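Local atomic coordinates of class I SAM-dependent methyltransferase (Silicibacter pomeroyi DSS-3, PDB entry 3CVO), a protein that is of unknown function but is a class I SAM-dependent methyltransferase-like protein that probably transfers methyl groups from S-adenosylmethionine. Residues A[12-17]-A[43-48]. Numbering follows the deposited sequence.
Sequences PELTMP and TVVAAE. With EDO (1,2-ethanediol), chain Q.
Thr43 O accepts two backbone N-H groups, Ala47 N at 2.9 Å and, more weakly, Ala46 N, and helps to hold the turn of helix on which Val44 and Val45 meet Pro12 and Leu14. The direct contacts between the two segments are all apolar. Val44 CG2, anti to its own carbonyl carbon, rests against the CB-CG-CD side of the Pro12 ring, 3.8 Å from CG and hardly farther from its two neighbours. A rigid ring suits this spot, offering one methyl three carbons at once, and beta-branched valines hold their methyls close to the helix backbone. Leu14, with CG anti to the backbone N (chi1 -173°), has the longer branched chain needed to set CD2 4.0 Å from Val45 CG2. Between the two pairs lies a 1,2-ethanediol, probably from the crystallisation liquor, its C1 3.6 Å from Val45 CG2. Trp70 of helix 61-73 touches both Pro12 and Val44, while Leu24 and Ala21 of helix 18-30 back Leu14. Replacing Val44 by an alanine removes CG2 and is likely to leave the Pro12 ring without the methyl it rests on, opening a gap beside Trp70. These four residues thus join the N-terminal loop to helix 41-47 of the Rossmann-like fold without a direct hydrogen bond; the directional, charged tie comes beside them, from Arg11 to Glu48 OE2.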
ATOM      1  N   PRO A  12       2.691  -4.967  34.535  1.00 30.43           N
ATOM      2  CA  PRO A  12       3.498  -4.947  33.314  1.00 31.07           C
ATOM      3  C   PRO A  12       4.648  -4.001  33.493  1.00 30.36           C
ATOM      4  O   PRO A  12       4.471  -2.876  33.934  1.00 31.51           O
ATOM      5  CB  PRO A  12       2.533  -4.432  32.226  1.00 30.04           C
ATOM      6  CG  PRO A  12       1.175  -4.766  32.749  1.00 32.87           C
ATOM      7  CD  PRO A  12       1.270  -4.692  34.262  1.00 29.22           C
ATOM      8  N   GLU A  13       5.819  -4.477  33.141  1.00 32.38           N
ATOM      9  CA  GLU A  13       7.031  -3.701  33.342  1.00 35.57           C
ATOM     10  C   GLU A  13       7.409  -2.951  32.082  1.00 34.64           C
ATOM     11  O   GLU A  13       7.270  -3.446  30.984  1.00 34.31           O
ATOM     12  CB  GLU A  13       8.202  -4.605  33.765  1.00 39.09           C
ATOM     13  N   LEU A  14       7.901  -1.744  32.309  1.00 36.08           N
ATOM     14  CA  LEU A  14       8.542  -0.907  31.297  1.00 36.64           C
ATOM     15  C   LEU A  14       9.998  -1.326  31.135  1.00 38.55           C
ATOM     16  O   LEU A  14      10.832  -1.091  31.999  1.00 40.54           O
ATOM     17  CB  LEU A  14       8.447   0.568  31.713  1.00 36.17           C
ATOM     18  CG  LEU A  14       8.912   1.629  30.725  1.00 36.28           C
ATOM     19  CD1 LEU A  14       8.001   1.656  29.506  1.00 33.39           C
ATOM     20  CD2 LEU A  14       8.939   2.979  31.407  1.00 36.07           C
ATOM     21  N   THR A  15      10.297  -1.959  30.019  1.00 42.02           N
ATOM     22  CA  THR A  15      11.646  -2.520  29.797  1.00 45.67           C
ATOM     23  C   THR A  15      12.627  -1.556  29.120  1.00 44.23           C
ATOM     24  O   THR A  15      13.509  -1.961  28.363  1.00 48.23           O
ATOM     25  CB  THR A  15      11.571  -3.817  28.999  1.00 46.40           C
ATOM     26  OG1 THR A  15      10.416  -3.799  28.163  1.00 52.06           O
ATOM     27  CG2 THR A  15      11.442  -4.996  29.957  1.00 53.24           C
HETATM   28  N   MSE A  16      12.452  -0.275  29.397  1.00 40.38           N
HETATM   29  CA  MSE A  16      13.313   0.749  28.838  1.00 37.01           C
HETATM   30  C   MSE A  16      14.327   1.115  29.895  1.00 33.72           C
HETATM   31  O   MSE A  16      14.000   1.193  31.064  1.00 34.13           O
HETATM   32  CB  MSE A  16      12.519   2.010  28.489  1.00 35.09           C
HETATM   33  CG  MSE A  16      11.405   1.816  27.516  1.00 38.94           C
HETATM   34 SE   MSE A  16      10.816   3.564  26.871  0.75 33.88          SE
HETATM   35  CE  MSE A  16       9.895   3.056  25.233  1.00 29.72           C
ATOM     36  N   PRO A  17      15.574   1.350  29.491  1.00 30.71           N
ATOM     37  CA  PRO A  17      16.493   1.850  30.482  1.00 28.22           C
ATOM     38  C   PRO A  17      16.033   3.218  30.991  1.00 28.72           C
ATOM     39  O   PRO A  17      15.080   3.798  30.464  1.00 26.22           O
ATOM     40  CB  PRO A  17      17.815   1.971  29.713  1.00 28.14           C
ATOM     41  CG  PRO A  17      17.662   1.083  28.542  1.00 30.69           C
ATOM     42  CD  PRO A  17      16.219   1.146  28.188  1.00 32.09           C
ATOM     43  N   THR A  43       2.013   1.460  28.667  1.00 22.08           N
ATOM     44  CA  THR A  43       0.583   1.651  28.759  1.00 21.50           C
ATOM     45  C   THR A  43       0.200   1.931  30.201  1.00 23.48           C
ATOM     46  O   THR A  43      -0.663   2.751  30.466  1.00 22.08           O
ATOM     47  CB  THR A  43      -0.173   0.377  28.308  1.00 21.63           C
ATOM     48  OG1 THR A  43       0.357  -0.089  27.041  1.00 20.73           O
ATOM     49  CG2 THR A  43      -1.664   0.676  28.189  1.00 22.21           C
ATOM     50  N   VAL A  44       0.874   1.239  31.126  1.00 23.06           N
ATOM     51  CA  VAL A  44       0.673   1.451  32.580  1.00 22.84           C
ATOM     52  C   VAL A  44       1.137   2.852  32.952  1.00 22.46           C
ATOM     53  O   VAL A  44       0.482   3.556  33.703  1.00 23.79           O
ATOM     54  CB  VAL A  44       1.403   0.370  33.440  1.00 22.98           C
ATOM     55  CG1 VAL A  44       1.324   0.695  34.956  1.00 24.63           C
ATOM     56  CG2 VAL A  44       0.823  -1.018  33.147  1.00 21.02           C
ATOM     57  N   VAL A  45       2.271   3.253  32.399  1.00 23.52           N
ATOM     58  CA  VAL A  45       2.770   4.615  32.586  1.00 22.24           C
ATOM     59  C   VAL A  45       1.719   5.656  32.189  1.00 23.28           C
ATOM     60  O   VAL A  45       1.508   6.647  32.901  1.00 22.00           O
ATOM     61  CB  VAL A  45       4.089   4.912  31.837  1.00 23.77           C
ATOM     62  CG1 VAL A  45       4.407   6.413  31.934  1.00 20.87           C
ATOM     63  CG2 VAL A  45       5.237   4.078  32.396  1.00 25.76           C
ATOM     64  N   ALA A  46       1.016   5.391  31.099  1.00 22.96           N
ATOM     65  CA  ALA A  46       0.004   6.323  30.589  1.00 22.27           C
ATOM     66  C   ALA A  46      -1.254   6.301  31.463  1.00 22.22           C
ATOM     67  O   ALA A  46      -1.844   7.344  31.797  1.00 21.92           O
ATOM     68  CB  ALA A  46      -0.358   5.981  29.142  1.00 18.78           C
ATOM     69  N   ALA A  47      -1.632   5.086  31.846  1.00 21.80           N
ATOM     70  CA  ALA A  47      -2.828   4.826  32.638  1.00 23.24           C
ATOM     71  C   ALA A  47      -2.802   5.533  33.982  1.00 23.84           C
ATOM     72  O   ALA A  47      -3.839   5.872  34.536  1.00 23.75           O
ATOM     73  CB  ALA A  47      -3.006   3.312  32.858  1.00 20.93           C
ATOM     74  N   GLU A  48      -1.600   5.730  34.503  1.00 23.97           N
ATOM     75  CA  GLU A  48      -1.408   6.223  35.856  1.00 25.55           C
ATOM     76  C   GLU A  48      -1.366   7.729  35.897  1.00 24.95           C
ATOM     77  O   GLU A  48      -1.315   8.322  36.949  1.00 24.93           O
ATOM     78  CB  GLU A  48      -0.137   5.640  36.459  1.00 26.85           C
ATOM     79  CG  GLU A  48      -0.278   4.149  36.704  1.00 35.58           C
ATOM     80  CD  GLU A  48       0.888   3.546  37.471  1.00 41.09           C
ATOM     81  OE1 GLU A  48       2.024   4.094  37.406  1.00 45.85           O
ATOM     82  OE2 GLU A  48       0.644   2.505  38.126  1.00 41.43           O
TER
HETATM   83  C1  EDO Q 214       5.259   1.336  34.679  1.00 61.91           C
HETATM   84  O1  EDO Q 214       5.699   1.941  35.901  1.00 66.27           O
HETATM   85  C2  EDO Q 214       5.710  -0.103  34.691  1.00 62.98           C
HETATM   86  O2  EDO Q 214       4.623  -0.851  35.232  1.00 64.58           O